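Genome polyprotein (Chicken sicinivirus JSY, PDB 6QWT) is a picornaviral polyprotein whose 3Dpol part, the piece described here, is an RNA-dependent RNA polymerase that probably copies the viral RNA genome. Local coordinates at residues E7-L21 and Y151-G163. Sequence-based numbering, arbitrary orientation.
Sequences EPGGPPPHVPRRSKL and YFYTTFLKDELRG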
loop_
_atom_site.group_PDB
_atom_site.type_symbol
_atom_site.label_atom_id
_atom_site.label_comp_id
_atom_site.label_asym_id
_atom_site.label_seq_id
_atom_site.Cartn_x
_atom_site.Cartn_y
_atom_site.Cartn_z
ATOM N N GLU A 7 8.911 17.175 -20.272
ATOM C CA GLU A 7 9.865 16.836 -21.317
ATOM C C GLU A 7 10.164 15.339 -21.286
ATOM O O GLU A 7 10.341 14.761 -20.208
ATOM C CB GLU A 7 11.159 17.630 -21.137
ATOM C CG GLU A 7 11.867 17.979 -22.432
ATOM C CD GLU A 7 11.223 19.151 -23.142
ATOM O OE1 GLU A 7 11.634 20.304 -22.890
ATOM O OE2 GLU A 7 10.304 18.922 -23.956
ATOM N N PRO A 8 10.220 14.682 -22.443
ATOM C CA PRO A 8 10.555 13.254 -22.460
ATOM C C PRO A 8 11.982 13.010 -21.992
ATOM O O PRO A 8 12.862 13.862 -22.132
ATOM C CB PRO A 8 10.376 12.860 -23.931
ATOM C CG PRO A 8 10.493 14.145 -24.689
ATOM C CD PRO A 8 9.925 15.200 -23.790
ATOM N N GLY A 9 12.202 11.827 -21.425
ATOM C CA GLY A 9 13.486 11.513 -20.829
ATOM C C GLY A 9 14.325 10.531 -21.621
ATOM O O GLY A 9 15.424 10.167 -21.195
ATOM N N GLY A 10 13.820 10.095 -22.772
ATOM C CA GLY A 10 14.531 9.157 -23.607
ATOM C C GLY A 10 13.583 8.247 -24.361
ATOM O O GLY A 10 12.430 8.601 -24.629
ATOM N N PRO A 11 14.053 7.058 -24.728
ATOM C CA PRO A 11 13.182 6.091 -25.406
ATOM C C PRO A 11 12.043 5.669 -24.496
ATOM O O PRO A 11 12.259 5.402 -23.305
ATOM C CB PRO A 11 14.122 4.914 -25.712
ATOM C CG PRO A 11 15.508 5.481 -25.611
ATOM C CD PRO A 11 15.424 6.542 -24.558
ATOM N N PRO A 12 10.820 5.606 -25.011
ATOM C CA PRO A 12 9.674 5.270 -24.164
ATOM C C PRO A 12 9.623 3.782 -23.870
ATOM O O PRO A 12 10.048 2.958 -24.696
ATOM C CB PRO A 12 8.473 5.716 -25.009
ATOM C CG PRO A 12 8.945 5.589 -26.414
ATOM C CD PRO A 12 10.418 5.916 -26.395
ATOM N N PRO A 13 9.124 3.398 -22.699
ATOM C CA PRO A 13 8.906 1.979 -22.405
ATOM C C PRO A 13 7.581 1.495 -22.985
ATOM O O PRO A 13 6.767 2.271 -23.486
ATOM C CB PRO A 13 8.889 1.938 -20.875
ATOM C CG PRO A 13 8.356 3.277 -20.487
ATOM C CD PRO A 13 8.843 4.254 -21.533
ATOM N N HIS A 14 7.377 0.183 -22.906
ATOM C CA HIS A 14 6.180 -0.454 -23.438
ATOM C C HIS A 14 5.224 -0.825 -22.310
ATOM O O HIS A 14 5.640 -1.371 -21.284
ATOM C CB HIS A 14 6.536 -1.703 -24.246
ATOM C CG HIS A 14 5.344 -2.500 -24.675
ATOM N ND1 HIS A 14 4.373 -1.993 -25.513
ATOM C CD2 HIS A 14 4.961 -3.765 -24.376
ATOM C CE1 HIS A 14 3.445 -2.911 -25.714
ATOM N NE2 HIS A 14 3.778 -3.996 -25.037
ATOM N N VAL A 15 3.942 -0.532 -22.513
ATOM C CA VAL A 15 2.893 -0.879 -21.558
ATOM C C VAL A 15 2.353 -2.255 -21.939
ATOM O O VAL A 15 1.746 -2.391 -23.016
ATOM C CB VAL A 15 1.773 0.170 -21.546
ATOM C CG1 VAL A 15 0.675 -0.232 -20.571
ATOM C CG2 VAL A 15 2.332 1.545 -21.194
ATOM N N PRO A 16 2.549 -3.286 -21.115
ATOM C CA PRO A 16 2.026 -4.616 -21.460
ATOM C C PRO A 16 0.509 -4.593 -21.597
ATOM O O PRO A 16 -0.203 -4.074 -20.732
ATOM C CB PRO A 16 2.479 -5.491 -20.285
ATOM C CG PRO A 16 3.651 -4.762 -19.689
ATOM C CD PRO A 16 3.340 -3.303 -19.871
ATOM N N ARG A 17 0.018 -5.151 -22.705
ATOM C CA ARG A 17 -1.409 -5.176 -23.005
ATOM C C ARG A 17 -2.018 -6.566 -22.894
ATOM O O ARG A 17 -3.224 -6.720 -23.111
ATOM C CB ARG A 17 -1.667 -4.612 -24.408
ATOM C CG ARG A 17 -1.192 -3.177 -24.605
ATOM C CD ARG A 17 -1.975 -2.206 -23.731
ATOM N NE ARG A 17 -1.548 -0.822 -23.927
ATOM C CZ ARG A 17 -2.222 0.233 -23.481
ATOM N NH1 ARG A 17 -1.767 1.460 -23.699
ATOM N NH2 ARG A 17 -3.358 0.060 -22.820
ATOM N N ARG A 18 -1.223 -7.581 -22.567
ATOM C CA ARG A 18 -1.713 -8.933 -22.355
ATOM C C ARG A 18 -1.499 -9.327 -20.898
ATOM O O ARG A 18 -0.439 -9.061 -20.322
ATOM C CB ARG A 18 -1.008 -9.930 -23.281
ATOM C CG ARG A 18 -1.531 -11.351 -23.172
ATOM C CD ARG A 18 -0.691 -12.304 -24.002
ATOM N NE ARG A 18 -0.387 -11.747 -25.317
ATOM C CZ ARG A 18 -1.148 -11.920 -26.393
ATOM N NH1 ARG A 18 -0.797 -11.377 -27.549
ATOM N NH2 ARG A 18 -2.263 -12.634 -26.313
ATOM N N SER A 19 -2.511 -9.958 -20.310
ATOM C CA SER A 19 -2.447 -10.362 -18.914
ATOM C C SER A 19 -1.623 -11.632 -18.757
ATOM O O SER A 19 -1.670 -12.529 -19.603
ATOM C CB SER A 19 -3.853 -10.581 -18.355
ATOM O OG SER A 19 -3.809 -11.073 -17.024
ATOM N N LYS A 20 -0.858 -11.695 -17.667
ATOM C CA LYS A 20 -0.147 -12.910 -17.291
ATOM C C LYS A 20 -1.028 -13.896 -16.535
ATOM O O LYS A 20 -0.585 -15.019 -16.267
ATOM C CB LYS A 20 1.078 -12.565 -16.439
ATOM C CG LYS A 20 1.954 -11.474 -17.025
ATOM C CD LYS A 20 3.342 -11.993 -17.364
ATOM C CE LYS A 20 4.322 -10.847 -17.569
ATOM N NZ LYS A 20 4.531 -10.059 -16.321
ATOM N N LEU A 21 -2.253 -13.503 -16.190
ATOM C CA LEU A 21 -3.151 -14.368 -15.438
ATOM C C LEU A 21 -3.899 -15.281 -16.399
ATOM O O LEU A 21 -4.608 -14.807 -17.295
ATOM C CB LEU A 21 -4.130 -13.531 -14.616
ATOM C CG LEU A 21 -3.560 -12.826 -13.384
ATOM C CD1 LEU A 21 -4.512 -11.745 -12.888
ATOM C CD2 LEU A 21 -3.270 -13.836 -12.286
ATOM N N TYR A 151 13.708 12.431 -11.607
ATOM C CA TYR A 151 13.574 11.051 -12.055
ATOM C C TYR A 151 12.137 10.802 -12.496
ATOM O O TYR A 151 11.229 11.586 -12.202
ATOM C CB TYR A 151 13.990 10.069 -10.951
ATOM C CG TYR A 151 13.171 10.188 -9.686
ATOM C CD1 TYR A 151 12.002 9.456 -9.522
ATOM C CD2 TYR A 151 13.566 11.032 -8.655
ATOM C CE1 TYR A 151 11.247 9.562 -8.370
ATOM C CE2 TYR A 151 12.815 11.145 -7.496
ATOM C CZ TYR A 151 11.657 10.406 -7.362
ATOM O OH TYR A 151 10.902 10.508 -6.217
ATOM N N PHE A 152 11.944 9.682 -13.191
ATOM C CA PHE A 152 10.665 9.309 -13.785
ATOM C C PHE A 152 10.090 8.085 -13.085
ATOM O O PHE A 152 10.806 7.107 -12.849
ATOM C CB PHE A 152 10.822 8.999 -15.277
ATOM C CG PHE A 152 10.972 10.213 -16.148
ATOM C CD1 PHE A 152 9.857 10.897 -16.605
ATOM C CD2 PHE A 152 12.228 10.655 -16.532
ATOM C CE1 PHE A 152 9.993 12.010 -17.415
ATOM C CE2 PHE A 152 12.368 11.769 -17.344
ATOM C CZ PHE A 152 11.249 12.444 -17.785
ATOM N N TYR A 153 8.798 8.136 -12.767
ATOM C CA TYR A 153 8.045 6.932 -12.445
ATOM C C TYR A 153 7.579 6.277 -13.740
ATOM O O TYR A 153 7.077 6.958 -14.640
ATOM C CB TYR A 153 6.833 7.261 -11.568
ATOM C CG TYR A 153 7.157 7.632 -10.136
ATOM C CD1 TYR A 153 7.144 6.674 -9.124
ATOM C CD2 TYR A 153 7.465 8.944 -9.791
ATOM C CE1 TYR A 153 7.438 7.017 -7.807
ATOM C CE2 TYR A 153 7.759 9.294 -8.484
ATOM C CZ TYR A 153 7.744 8.330 -7.496
ATOM O OH TYR A 153 8.039 8.691 -6.200
ATOM N N THR A 154 7.747 4.960 -13.840
ATOM C CA THR A 154 7.155 4.196 -14.933
ATOM C C THR A 154 5.736 3.799 -14.550
ATOM O O THR A 154 5.519 3.200 -13.493
ATOM C CB THR A 154 7.977 2.946 -15.252
ATOM O OG1 THR A 154 8.113 2.146 -14.071
ATOM C CG2 THR A 154 9.353 3.330 -15.760
ATOM N N THR A 155 4.775 4.127 -15.409
ATOM C CA THR A 155 3.359 3.893 -15.144
ATOM C C THR A 155 2.843 2.761 -16.023
ATOM O O THR A 155 3.064 2.763 -17.238
ATOM C CB THR A 155 2.539 5.162 -15.394
ATOM O OG1 THR A 155 3.048 6.229 -14.586
ATOM C CG2 THR A 155 1.072 4.929 -15.060
ATOM N N PHE A 156 2.148 1.807 -15.408
ATOM C CA PHE A 156 1.545 0.689 -16.117
ATOM C C PHE A 156 0.124 0.470 -15.617
ATOM O O PHE A 156 -0.269 0.958 -14.555
ATOM C CB PHE A 156 2.354 -0.607 -15.933
ATOM C CG PHE A 156 3.765 -0.525 -16.444
ATOM C CD1 PHE A 156 4.019 -0.418 -17.803
ATOM C CD2 PHE A 156 4.839 -0.565 -15.567
ATOM C CE1 PHE A 156 5.316 -0.346 -18.278
ATOM C CE2 PHE A 156 6.139 -0.493 -16.036
ATOM C CZ PHE A 156 6.377 -0.383 -17.393
ATOM N N LEU A 157 -0.648 -0.268 -16.408
ATOM C CA LEU A 157 -1.926 -0.789 -15.946
ATOM C C LEU A 157 -1.676 -2.019 -15.082
ATOM O O LEU A 157 -0.920 -2.922 -15.465
ATOM C CB LEU A 157 -2.817 -1.134 -17.138
ATOM C CG LEU A 157 -3.075 0.020 -18.107
ATOM C CD1 LEU A 157 -3.839 -0.455 -19.335
ATOM C CD2 LEU A 157 -3.824 1.140 -17.403
ATOM N N LYS A 158 -2.290 -2.045 -13.905
ATOM C CA LYS A 158 -2.005 -3.101 -12.941
ATOM C C LYS A 158 -2.707 -4.385 -13.359
ATOM O O LYS A 158 -3.941 -4.453 -13.384
ATOM C CB LYS A 158 -2.425 -2.686 -11.534
ATOM C CG LYS A 158 -1.955 -3.673 -10.470
ATOM C CD LYS A 158 -2.332 -3.264 -9.051
ATOM C CE LYS A 158 -1.194 -3.613 -8.095
ATOM N NZ LYS A 158 -0.903 -2.470 -7.190
ATOM N N ASP A 159 -1.917 -5.407 -13.668
ATOM C CA ASP A 159 -2.414 -6.722 -14.056
ATOM C C ASP A 159 -2.813 -7.481 -12.794
ATOM O O ASP A 159 -1.949 -7.938 -12.039
ATOM C CB ASP A 159 -1.329 -7.452 -14.836
ATOM C CG ASP A 159 -1.802 -8.768 -15.440
ATOM O OD1 ASP A 159 -0.942 -9.468 -16.017
ATOM O OD2 ASP A 159 -3.007 -9.110 -15.345
ATOM N N GLU A 160 -4.119 -7.606 -12.556
ATOM C CA GLU A 160 -4.615 -8.195 -11.318
ATOM C C GLU A 160 -6.065 -8.619 -11.506
ATOM O O GLU A 160 -6.747 -8.162 -12.424
ATOM C CB GLU A 160 -4.508 -7.213 -10.144
ATOM C CG GLU A 160 -5.648 -6.195 -10.110
ATOM C CD GLU A 160 -5.388 -5.035 -9.168
ATOM O OE1 GLU A 160 -5.757 -3.892 -9.518
ATOM O OE2 GLU A 160 -4.820 -5.267 -8.080
ATOM N N LEU A 161 -6.527 -9.500 -10.616
ATOM C CA LEU A 161 -7.932 -9.889 -10.610
ATOM C C LEU A 161 -8.802 -8.727 -10.146
ATOM O O LEU A 161 -8.458 -8.009 -9.202
ATOM C CB LEU A 161 -8.155 -11.096 -9.696
ATOM C CG LEU A 161 -7.658 -12.469 -10.160
ATOM C CD1 LEU A 161 -8.060 -13.538 -9.156
ATOM C CD2 LEU A 161 -8.179 -12.812 -11.552
ATOM N N ARG A 162 -9.938 -8.542 -10.816
ATOM C CA ARG A 162 -10.886 -7.494 -10.469
ATOM C C ARG A 162 -12.298 -8.058 -10.525
ATOM O O ARG A 162 -12.564 -9.027 -11.240
ATOM C CB ARG A 162 -10.769 -6.287 -11.413
ATOM C CG ARG A 162 -9.387 -5.658 -11.444
ATOM C CD ARG A 162 -9.163 -4.768 -10.243
ATOM N NE ARG A 162 -9.652 -3.415 -10.491
ATOM C CZ ARG A 162 -9.908 -2.526 -9.540
ATOM N NH1 ARG A 162 -9.723 -2.844 -8.263
ATOM N NH2 ARG A 162 -10.350 -1.317 -9.865
ATOM N N GLY A 163 -13.198 -7.440 -9.762
ATOM C CA GLY A 163 -14.601 -7.801 -9.858
ATOM C C GLY A 163 -15.116 -7.661 -11.278
ATOM O O GLY A 163 -14.673 -6.803 -12.043
HETATM O O HOH W 1 0.323 -2.713 -18.277
HETATM O O HOH W 2 1.046 -8.025 -17.827
#
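The carboxylate of D159 faces the turn at S19 and K20 and grips it with both oxygens, a worked example of how one acid can fasten an extended loop. D159 OD2 accepts from S19 OG at 2.7 Å, and D159 OD1 takes the backbone N-H of K20 in a nearly straight bond of 2.8 Å (169°); each oxygen uses its syn lone pair. With CG anti to the D159 backbone N (chi1 -173°), the acid reaches across to the loop. S19 OG also receives the N-H of L21, closing an ST turn, so the hydroxyl is held from two directions. A water donates to both D159 OD1 and R18 O. K20 lies crosswise to the acid, its NZ 5.5 Å from D159 OD1, too far for a salt bridge, though the opposite charges may attract weakly.

In this right-hand-shaped polymerase the N-terminal segment runs from strand 2-5 to strand 22-23, passing along strand 152-157, an inner strand of a mixed sheet probably belonging to the fingers, without joining it as a strand. Water bridges P16 O and L157 O instead. F156 turns its ring edge to the loop, CE1 lying 3.2 Å from H14 O, while P16 CD slants in on F156 CD1 at 3.6 Å. V15 CG1 sits over one face of the R17 guanidinium, offset toward its rim; R17 NH2 meets L157 CD1 obliquely and is salt-bridged to D51.

At the start of both segments, F152 offers its edge to E7 O, in plane and 3.5 Å from F152 CZ, with W286 edge-to-face and K279 in cation-pi contact. At their far end, L21 CD1 packs 4.0 Å from L161 CD2, both leucines touching P36.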